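Local coordinates for protein TRAS1 ORF2p (Bombyx mori, PDB 1WDU) that probably nicks telomeric DNA as the N-terminal endonuclease domain of a telomere-specific non-LTR retrotransposon protein, at residues A[147-158]-A[205-216]; A[101-109]-A[118-126]. The protein carries 1 engineered substitution. All coordinates share one frame; numbering follows the deposited sequence.

Contact 1. Residues A[147-158]-A[205-216]; sequences KRLIFGGDANAK and SRVDVTFCTEDM
Phe151 and Phe211 face each other at the middle of an antiparallel strand pair in one sheet of a four-layered alpha/beta sandwich, the DNase I-like fold. Backbone bonds link Phe151 with Phe211 and Gly153 with Val209 in both directions. The two phenyl planes lie within 19° of parallel but are slid apart, so it is Phe151 CB that sits over the face of the Phe211 ring, 3.6 Å from its centroid. Ile137 and Val140 of helix 131-142 pack on Phe151; on the reverse face, Ile150 and Thr210 meet Phe239 of the second sheet.

Met216 turns back against residues 148-150, in strand 149-154 and its approach. Its CB lies 3.6 Å from Cys212 SG, CG comes 3.5 Å from Leu149 O, and SD passes Arg148 CA at 3.9 Å. Bends at chi2 (-49°) and chi3 (-63°) then carry CE to Ile150 CD1, 3.5 Å away.

Beside it, Asp215 OD2 takes the N-H of Arg148 at 2.8 Å on its syn lone pair, and the Thr213 hydroxyl from above the carboxylate plane. Asp215 OD1 stands over one face of the Arg148 guanidinium, 3.5 Å from NE, a purely electrostatic salt bridge. An alanine in place of Asp215 would probably leave Arg148 N without its acceptor and the guanidinium without this counter-charge, while the Thr213 hydroxyl could turn.

At the far end Asp154 and Asn156 match the Asp-x-Asn signature of DNase I-like nucleases; Asp154 OD1 closes an Asx turn, accepting Asn156 N at 2.9 Å from above its carboxylate plane.

Contact 2. Residues A[101-109]-A[118-126]; sequences TTNNIVVVG and TLVSYYFEP. With PO4 (phosphate ion), chain C.
Thr118 meets Val107 methyl to methyl, CG2 to CG1 at 3.4 Å, near the turn end of the beta hairpin built from strands 105-111 and 116-123. Both methyls stand anti to their own backbone N (chi1 -175° for Val107 CG1), which sets them against each other on the face that Thr118 shares with Val120 and Tyr122.

Leu119 follows on the other face, its backbone bonded both ways to Val108; the bond from Val108 N to Leu119 O is 2.8 Å and nearly straight at 170°. Val120 leans on Val107 and, through CG2, on Ile105. Ser121 pairs with Val106 in the same two-way fashion, and its CB touches Val106 CG1 at 3.8 Å, while its buried hydroxyl is bonded across to Ile51 and Gln52 of the other sheet. Tyr122 lays CB 3.7 Å from Ile105 CG2, its ring turned off from residues 101-109; Ile105 CG2 also reaches the edge of the Phe124 ring.

Tyr123 marks the end of the regular pairing. Its N-H is bonded to Asn104 O in the carbonyl plane, and its ring swings out to bring OH 2.7 Å from phosphate O3, an oxygen lying near the ring plane.

At Glu125 the carboxylate stands 75° from the Asn104 amide plane. Asn104 ND2 spends one N-H on Tyr123 O at 2.9 Å and the other on Glu125 OE2 at 3.0 Å, and both acceptors lie close to the amide plane.

Glu125 OE2 also forms a salt bridge with Lys82. The amide is thus fixed in rotation by two bonds, and an ion pair ties the loop after strand 116-123 to Lys82, just before strand 83-87 of the other sheet, where the negative charge of Glu125 is probably balanced.

Contacts 1 and 2 are neighbouring parts of one sheet, their centres 11 Å apart, joined where strands 116-123 and 149-154 run parallel. A probable backbone hydrogen bond, Thr118 N to Arg148 O at 2.9 Å, ties the strands, and the Phe151 ring packs against the Val120 side chain. Tyr122 reaches beyond 149-154 altogether: its OH lies 2.9 Å from Val209 O, probably hydrogen-bonded, so contact 2 touches both strands of contact 1. The C-terminal ends of strands 116-123 and 149-154 come together at the bound phosphate, which is hydrogen-bonded to Tyr123 and His234, with the Asp154 side chain about 3 Å away at nearest atoms. That position is consistent with the active-site pocket of DNase I-like nucleases, although the ion probably came from the crystallisation liquor.

Contact 1. Residues A[147-158]-A[205-216]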
loop_
_atom_site.group_PDB
_atom_site.type_symbol
_atom_site.label_atom_id
_atom_site.label_comp_id
_atom_site.label_asym_id
_atom_site.label_seq_id
_atom_site.Cartn_x
_atom_site.Cartn_y
_atom_site.Cartn_z
ATOM N N LYS A 147 12.607 -11.038 -4.492
ATOM C CA LYS A 147 11.862 -10.816 -5.728
ATOM C C LYS A 147 10.353 -10.850 -5.508
ATOM O O LYS A 147 9.873 -11.347 -4.490
ATOM C CB LYS A 147 12.227 -11.882 -6.767
ATOM C CG LYS A 147 13.645 -11.798 -7.308
ATOM C CD LYS A 147 13.888 -12.858 -8.381
ATOM C CE LYS A 147 13.761 -14.275 -7.816
ATOM N NZ LYS A 147 14.034 -15.333 -8.838
ATOM N N ARG A 148 9.611 -10.311 -6.471
ATOM C CA ARG A 148 8.155 -10.314 -6.409
ATOM C C ARG A 148 7.579 -9.617 -5.173
ATOM O O ARG A 148 6.643 -10.116 -4.559
ATOM C CB ARG A 148 7.662 -11.761 -6.448
ATOM C CG ARG A 148 8.186 -12.557 -7.623
ATOM C CD ARG A 148 7.628 -12.016 -8.919
ATOM N NE ARG A 148 8.373 -12.508 -10.072
ATOM C CZ ARG A 148 8.075 -12.209 -11.328
ATOM N NH1 ARG A 148 7.042 -11.419 -11.588
ATOM N NH2 ARG A 148 8.809 -12.689 -12.322
ATOM N N LEU A 149 8.139 -8.474 -4.803
ATOM C CA LEU A 149 7.636 -7.746 -3.651
ATOM C C LEU A 149 7.073 -6.386 -4.054
ATOM O O LEU A 149 7.664 -5.688 -4.874
ATOM C CB LEU A 149 8.748 -7.531 -2.612
ATOM C CG LEU A 149 9.452 -8.732 -1.964
ATOM C CD1 LEU A 149 10.342 -8.225 -0.828
ATOM C CD2 LEU A 149 8.440 -9.725 -1.420
ATOM N N ILE A 150 5.923 -6.029 -3.486
ATOM C CA ILE A 150 5.288 -4.728 -3.724
ATOM C C ILE A 150 4.764 -4.224 -2.379
ATOM O O ILE A 150 4.010 -4.924 -1.698
ATOM C CB ILE A 150 4.071 -4.798 -4.687
ATOM C CG1 ILE A 150 4.475 -5.386 -6.042
ATOM C CG2 ILE A 150 3.517 -3.393 -4.906
ATOM C CD1 ILE A 150 3.293 -5.533 -7.018
ATOM N N PHE A 151 5.169 -3.014 -2.003
ATOM C CA PHE A 151 4.751 -2.411 -0.743
ATOM C C PHE A 151 3.985 -1.153 -1.041
ATOM O O PHE A 151 4.344 -0.402 -1.942
ATOM C CB PHE A 151 5.942 -1.984 0.126
ATOM C CG PHE A 151 6.793 -3.111 0.625
ATOM C CD1 PHE A 151 7.662 -3.780 -0.233
ATOM C CD2 PHE A 151 6.769 -3.465 1.977
ATOM C CE1 PHE A 151 8.504 -4.786 0.252
ATOM C CE2 PHE A 151 7.600 -4.468 2.469
ATOM C CZ PHE A 151 8.472 -5.131 1.601
ATOM N N GLY A 152 2.950 -0.904 -0.252
ATOM C CA GLY A 152 2.166 0.300 -0.435
ATOM C C GLY A 152 1.572 0.734 0.889
ATOM O O GLY A 152 1.042 -0.090 1.646
ATOM N N GLY A 153 1.672 2.023 1.180
ATOM C CA GLY A 153 1.109 2.524 2.410
ATOM C C GLY A 153 1.431 3.973 2.702
ATOM O O GLY A 153 1.928 4.709 1.848
ATOM N N ASP A 154 1.126 4.367 3.935
ATOM C CA ASP A 154 1.366 5.709 4.422
ATOM C C ASP A 154 2.590 5.630 5.329
ATOM O O ASP A 154 2.542 5.018 6.388
ATOM C CB ASP A 154 0.149 6.196 5.223
ATOM C CG ASP A 154 0.304 7.620 5.719
ATOM O OD1 ASP A 154 1.369 8.228 5.486
ATOM O OD2 ASP A 154 -0.645 8.132 6.349
ATOM N N ALA A 155 3.683 6.246 4.908
ATOM C CA ALA A 155 4.909 6.236 5.693
ATOM C C ALA A 155 5.030 7.443 6.612
ATOM O O ALA A 155 5.903 7.471 7.485
ATOM C CB ALA A 155 6.111 6.190 4.763
ATOM N N ASN A 156 4.153 8.430 6.428
ATOM C CA ASN A 156 4.222 9.655 7.220
ATOM C C ASN A 156 5.689 10.085 7.255
ATOM O O ASN A 156 6.249 10.344 8.317
ATOM C CB ASN A 156 3.726 9.416 8.651
ATOM C CG ASN A 156 2.221 9.501 8.772
ATOM O OD1 ASN A 156 1.554 8.515 9.094
ATOM N ND2 ASN A 156 1.675 10.681 8.514
ATOM N N ALA A 157 6.310 10.121 6.082
ATOM C CA ALA A 157 7.718 10.495 5.946
ATOM C C ALA A 157 7.855 11.223 4.621
ATOM O O ALA A 157 7.228 10.851 3.625
ATOM C CB ALA A 157 8.614 9.245 5.958
ATOM N N LYS A 158 8.690 12.249 4.603
ATOM C CA LYS A 158 8.854 13.049 3.403
ATOM C C LYS A 158 10.166 12.839 2.698
ATOM O O LYS A 158 11.214 12.738 3.329
ATOM C CB LYS A 158 8.704 14.533 3.751
ATOM C CG LYS A 158 7.436 14.858 4.521
ATOM C CD LYS A 158 7.227 16.358 4.675
ATOM C CE LYS A 158 5.869 16.654 5.305
ATOM N NZ LYS A 158 5.497 18.100 5.186
ATOM N N SER A 205 0.661 17.525 1.207
ATOM C CA SER A 205 1.898 16.761 1.349
ATOM C C SER A 205 1.827 15.415 0.640
ATOM O O SER A 205 0.755 14.961 0.241
ATOM C CB SER A 205 2.200 16.517 2.832
ATOM O OG SER A 205 1.253 15.628 3.402
ATOM N N ARG A 206 2.982 14.782 0.485
ATOM C CA ARG A 206 3.064 13.469 -0.144
ATOM C C ARG A 206 3.813 12.579 0.839
ATOM O O ARG A 206 5.042 12.595 0.887
ATOM C CB ARG A 206 3.817 13.538 -1.487
ATOM C CG ARG A 206 2.969 14.012 -2.670
ATOM C CD ARG A 206 3.804 14.256 -3.940
ATOM N NE ARG A 206 4.332 13.038 -4.562
ATOM C CZ ARG A 206 3.704 12.328 -5.503
ATOM N NH1 ARG A 206 2.507 12.700 -5.948
ATOM N NH2 ARG A 206 4.282 11.250 -6.019
ATOM N N VAL A 207 3.063 11.820 1.632
ATOM C CA VAL A 207 3.661 10.936 2.624
ATOM C C VAL A 207 3.371 9.461 2.342
ATOM O O VAL A 207 3.827 8.578 3.075
ATOM C CB VAL A 207 3.187 11.303 4.058
ATOM C CG1 VAL A 207 3.675 12.697 4.420
ATOM C CG2 VAL A 207 1.672 11.245 4.152
ATOM N N ASP A 208 2.623 9.201 1.273
ATOM C CA ASP A 208 2.292 7.833 0.882
ATOM C C ASP A 208 3.316 7.326 -0.140
ATOM O O ASP A 208 3.621 8.007 -1.117
ATOM C CB ASP A 208 0.883 7.775 0.286
ATOM C CG ASP A 208 -0.183 8.223 1.270
ATOM O OD1 ASP A 208 -0.533 9.427 1.265
ATOM O OD2 ASP A 208 -0.667 7.374 2.058
ATOM N N VAL A 209 3.847 6.133 0.083
ATOM C CA VAL A 209 4.849 5.589 -0.825
ATOM C C VAL A 209 4.500 4.183 -1.293
ATOM O O VAL A 209 3.846 3.416 -0.578
ATOM C CB VAL A 209 6.275 5.544 -0.159
ATOM C CG1 VAL A 209 7.352 5.544 -1.235
ATOM C CG2 VAL A 209 6.469 6.728 0.776
ATOM N N THR A 210 4.927 3.876 -2.517
ATOM C CA THR A 210 4.725 2.570 -3.132
ATOM C C THR A 210 6.090 2.172 -3.680
ATOM O O THR A 210 6.700 2.928 -4.432
ATOM C CB THR A 210 3.738 2.627 -4.322
ATOM O OG1 THR A 210 2.514 3.248 -3.916
ATOM C CG2 THR A 210 3.448 1.222 -4.833
ATOM N N PHE A 211 6.578 1.000 -3.306
ATOM C CA PHE A 211 7.874 0.559 -3.791
ATOM C C PHE A 211 7.893 -0.942 -3.990
ATOM O O PHE A 211 7.077 -1.664 -3.414
ATOM C CB PHE A 211 8.990 1.026 -2.836
ATOM C CG PHE A 211 8.716 0.762 -1.377
ATOM C CD1 PHE A 211 9.124 -0.422 -0.779
ATOM C CD2 PHE A 211 8.120 1.731 -0.584
ATOM C CE1 PHE A 211 8.954 -0.638 0.594
ATOM C CE2 PHE A 211 7.944 1.520 0.798
ATOM C CZ PHE A 211 8.364 0.336 1.378
ATOM N N CYS A 212 8.818 -1.412 -4.815
ATOM C CA CYS A 212 8.891 -2.832 -5.126
ATOM C C CYS A 212 10.296 -3.296 -5.453
ATOM O O CYS A 212 11.189 -2.493 -5.695
ATOM C CB CYS A 212 8.015 -3.119 -6.345
ATOM S SG CYS A 212 8.542 -2.173 -7.817
ATOM N N THR A 213 10.472 -4.612 -5.474
ATOM C CA THR A 213 11.753 -5.208 -5.825
ATOM C C THR A 213 12.015 -4.841 -7.289
ATOM O O THR A 213 11.081 -4.522 -8.026
ATOM C CB THR A 213 11.696 -6.733 -5.692
ATOM O OG1 THR A 213 10.488 -7.211 -6.298
ATOM C CG2 THR A 213 11.730 -7.143 -4.231
ATOM N N GLU A 214 13.276 -4.885 -7.706
ATOM C CA GLU A 214 13.656 -4.534 -9.079
ATOM C C GLU A 214 12.858 -5.283 -10.148
ATOM O O GLU A 214 12.358 -4.677 -11.097
ATOM C CB GLU A 214 15.160 -4.785 -9.274
ATOM C CG GLU A 214 15.697 -4.561 -10.689
ATOM C CD GLU A 214 15.709 -3.098 -11.100
ATOM O OE1 GLU A 214 16.260 -2.270 -10.339
ATOM O OE2 GLU A 214 15.177 -2.774 -12.186
ATOM N N ASP A 215 12.736 -6.597 -9.983
ATOM C CA ASP A 215 12.020 -7.444 -10.935
ATOM C C ASP A 215 10.569 -7.038 -11.196
ATOM O O ASP A 215 9.995 -7.423 -12.208
ATOM C CB ASP A 215 12.068 -8.905 -10.466
ATOM C CG ASP A 215 11.136 -9.181 -9.285
ATOM O OD1 ASP A 215 9.936 -9.450 -9.516
ATOM O OD2 ASP A 215 11.602 -9.124 -8.128
ATOM N N MET A 216 9.972 -6.265 -10.295
ATOM C CA MET A 216 8.585 -5.848 -10.481
ATOM C C MET A 216 8.456 -4.747 -11.514
ATOM O O MET A 216 7.426 -4.631 -12.180
ATOM C CB MET A 216 7.965 -5.420 -9.153
ATOM C CG MET A 216 7.660 -6.602 -8.250
ATOM S SD MET A 216 6.757 -7.887 -9.151
ATOM C CE MET A 216 5.236 -6.994 -9.561
#

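Contact 2. Residues A[101-109]-A[118-126]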
loop_
_atom_site.group_PDB
_atom_site.type_symbol
_atom_site.label_atom_id
_atom_site.label_comp_id
_atom_site.label_asym_id
_atom_site.label_seq_id
_atom_site.Cartn_x
_atom_site.Cartn_y
_atom_site.Cartn_z
ATOM N N THR A 101 2.641 -10.571 9.352
ATOM C CA THR A 101 1.672 -9.529 9.634
ATOM C C THR A 101 1.761 -9.054 11.077
ATOM O O THR A 101 1.912 -9.855 12.001
ATOM C CB THR A 101 0.241 -10.025 9.343
ATOM O OG1 THR A 101 -0.115 -11.040 10.290
ATOM C CG2 THR A 101 0.166 -10.602 7.935
ATOM N N THR A 102 1.667 -7.740 11.254
ATOM C CA THR A 102 1.740 -7.123 12.574
ATOM C C THR A 102 0.604 -6.123 12.742
ATOM O O THR A 102 -0.390 -6.156 12.011
ATOM C CB THR A 102 3.060 -6.354 12.752
ATOM O OG1 THR A 102 3.055 -5.200 11.893
ATOM C CG2 THR A 102 4.253 -7.248 12.404
ATOM N N ASN A 103 0.764 -5.227 13.709
ATOM C CA ASN A 103 -0.233 -4.201 13.977
ATOM C C ASN A 103 -0.102 -3.046 12.990
ATOM O O ASN A 103 -0.975 -2.179 12.932
ATOM C CB ASN A 103 -0.070 -3.662 15.405
ATOM C CG ASN A 103 -0.305 -4.728 16.469
ATOM O OD1 ASN A 103 -1.184 -4.581 17.321
ATOM N ND2 ASN A 103 0.483 -5.804 16.428
ATOM N N ASN A 104 0.983 -3.037 12.216
ATOM C CA ASN A 104 1.219 -1.967 11.246
ATOM C C ASN A 104 1.312 -2.435 9.801
ATOM O O ASN A 104 1.170 -1.631 8.878
ATOM C CB ASN A 104 2.496 -1.196 11.596
ATOM C CG ASN A 104 2.381 -0.440 12.901
ATOM O OD1 ASN A 104 2.697 -0.966 13.973
ATOM N ND2 ASN A 104 1.906 0.803 12.822
ATOM N N ILE A 105 1.577 -3.722 9.593
ATOM C CA ILE A 105 1.661 -4.233 8.235
ATOM C C ILE A 105 0.927 -5.553 8.077
ATOM O O ILE A 105 0.805 -6.344 9.031
ATOM C CB ILE A 105 3.130 -4.452 7.745
ATOM C CG1 ILE A 105 3.697 -5.736 8.341
ATOM C CG2 ILE A 105 4.013 -3.246 8.092
ATOM C CD1 ILE A 105 5.005 -6.156 7.695
ATOM N N VAL A 106 0.410 -5.766 6.872
ATOM C CA VAL A 106 -0.279 -7.000 6.549
ATOM C C VAL A 106 0.346 -7.451 5.225
ATOM O O VAL A 106 0.494 -6.670 4.274
ATOM C CB VAL A 106 -1.827 -6.800 6.450
ATOM C CG1 VAL A 106 -2.186 -5.882 5.295
ATOM C CG2 VAL A 106 -2.518 -8.164 6.317
ATOM N N VAL A 107 0.768 -8.708 5.203
ATOM C CA VAL A 107 1.427 -9.272 4.043
ATOM C C VAL A 107 0.580 -10.396 3.467
ATOM O O VAL A 107 0.141 -11.309 4.187
ATOM C CB VAL A 107 2.826 -9.822 4.428
ATOM C CG1 VAL A 107 3.570 -10.291 3.182
ATOM C CG2 VAL A 107 3.622 -8.748 5.179
ATOM N N VAL A 108 0.365 -10.329 2.159
ATOM C CA VAL A 108 -0.437 -11.328 1.476
ATOM C C VAL A 108 0.103 -11.631 0.092
ATOM O O VAL A 108 0.431 -10.714 -0.662
ATOM C CB VAL A 108 -1.899 -10.845 1.357
ATOM C CG1 VAL A 108 -2.529 -11.363 0.086
ATOM C CG2 VAL A 108 -2.686 -11.304 2.575
ATOM N N GLY A 109 0.193 -12.921 -0.234
ATOM C CA GLY A 109 0.661 -13.316 -1.549
ATOM C C GLY A 109 -0.512 -13.573 -2.486
ATOM O O GLY A 109 -1.584 -13.991 -2.042
ATOM N N THR A 118 4.128 -11.172 -3.628
ATOM C CA THR A 118 3.910 -10.917 -2.213
ATOM C C THR A 118 3.541 -9.434 -2.104
ATOM O O THR A 118 4.307 -8.557 -2.516
ATOM C CB THR A 118 5.186 -11.195 -1.394
ATOM O OG1 THR A 118 5.605 -12.547 -1.614
ATOM C CG2 THR A 118 4.929 -10.991 0.101
ATOM N N LEU A 119 2.357 -9.160 -1.569
ATOM C CA LEU A 119 1.866 -7.790 -1.428
ATOM C C LEU A 119 1.872 -7.338 0.016
ATOM O O LEU A 119 1.643 -8.124 0.925
ATOM C CB LEU A 119 0.427 -7.675 -1.931
ATOM C CG LEU A 119 0.114 -7.907 -3.400
ATOM C CD1 LEU A 119 -1.393 -8.048 -3.561
ATOM C CD2 LEU A 119 0.658 -6.746 -4.229
ATOM N N VAL A 120 2.125 -6.062 0.238
ATOM C CA VAL A 120 2.091 -5.593 1.602
ATOM C C VAL A 120 1.487 -4.207 1.712
ATOM O O VAL A 120 1.770 -3.326 0.905
ATOM C CB VAL A 120 3.508 -5.658 2.259
ATOM C CG1 VAL A 120 4.561 -5.524 1.214
ATOM C CG2 VAL A 120 3.649 -4.584 3.339
ATOM N N SER A 121 0.601 -4.053 2.690
ATOM C CA SER A 121 -0.038 -2.777 2.956
ATOM C C SER A 121 0.484 -2.392 4.333
ATOM O O SER A 121 0.451 -3.195 5.262
ATOM C CB SER A 121 -1.567 -2.907 2.978
ATOM O OG SER A 121 -2.178 -1.642 3.209
ATOM N N TYR A 122 0.967 -1.160 4.455
ATOM C CA TYR A 122 1.536 -0.695 5.709
ATOM C C TYR A 122 1.079 0.703 6.108
ATOM O O TYR A 122 0.607 1.488 5.285
ATOM C CB TYR A 122 3.058 -0.687 5.606
ATOM C CG TYR A 122 3.593 0.358 4.642
ATOM C CD1 TYR A 122 3.887 0.039 3.313
ATOM C CD2 TYR A 122 3.807 1.675 5.064
ATOM C CE1 TYR A 122 4.391 0.999 2.433
ATOM C CE2 TYR A 122 4.301 2.646 4.191
ATOM C CZ TYR A 122 4.594 2.302 2.880
ATOM O OH TYR A 122 5.089 3.274 2.039
ATOM N N TYR A 123 1.253 0.996 7.391
ATOM C CA TYR A 123 0.915 2.288 7.967
ATOM C C TYR A 123 1.850 2.563 9.161
ATOM O O TYR A 123 1.902 1.792 10.119
ATOM C CB TYR A 123 -0.544 2.314 8.418
ATOM C CG TYR A 123 -0.910 3.598 9.126
ATOM C CD1 TYR A 123 -0.922 3.671 10.519
ATOM C CD2 TYR A 123 -1.182 4.759 8.405
ATOM C CE1 TYR A 123 -1.192 4.862 11.173
ATOM C CE2 TYR A 123 -1.450 5.953 9.045
ATOM C CZ TYR A 123 -1.454 6.000 10.430
ATOM O OH TYR A 123 -1.716 7.186 11.067
ATOM N N PHE A 124 2.590 3.663 9.078
ATOM C CA PHE A 124 3.525 4.059 10.124
ATOM C C PHE A 124 2.977 5.311 10.828
ATOM O O PHE A 124 2.777 6.348 10.184
ATOM C CB PHE A 124 4.893 4.372 9.500
ATOM C CG PHE A 124 5.480 3.237 8.676
ATOM C CD1 PHE A 124 6.433 3.501 7.698
ATOM C CD2 PHE A 124 5.080 1.907 8.885
ATOM C CE1 PHE A 124 6.982 2.475 6.938
ATOM C CE2 PHE A 124 5.620 0.869 8.131
ATOM C CZ PHE A 124 6.578 1.157 7.149
ATOM N N GLU A 125 2.731 5.215 12.137
ATOM C CA GLU A 125 2.222 6.360 12.895
ATOM C C GLU A 125 3.174 7.523 12.676
ATOM O O GLU A 125 4.386 7.326 12.583
ATOM C CB GLU A 125 2.186 6.071 14.397
ATOM C CG GLU A 125 2.084 4.613 14.766
ATOM C CD GLU A 125 0.707 4.078 14.550
ATOM O OE1 GLU A 125 -0.227 4.904 14.395
ATOM O OE2 GLU A 125 0.561 2.835 14.547
ATOM N N PRO A 126 2.644 8.753 12.606
ATOM C CA PRO A 126 3.480 9.937 12.398
ATOM C C PRO A 126 4.220 10.329 13.678
ATOM O O PRO A 126 5.212 11.060 13.628
ATOM C CB PRO A 126 2.464 10.997 11.993
ATOM C CG PRO A 126 1.311 10.657 12.890
ATOM C CD PRO A 126 1.226 9.138 12.743
HETATM P P PO4 C . -2.918 9.804 9.281
HETATM O O1 PO4 C . -2.878 10.495 10.690
HETATM O O2 PO4 C . -3.357 10.728 8.166
HETATM O O3 PO4 C . -1.622 9.018 9.022
HETATM O O4 PO4 C . -4.009 8.724 9.420
HETATM O O HOH W 1 1.832 0.840 16.789
#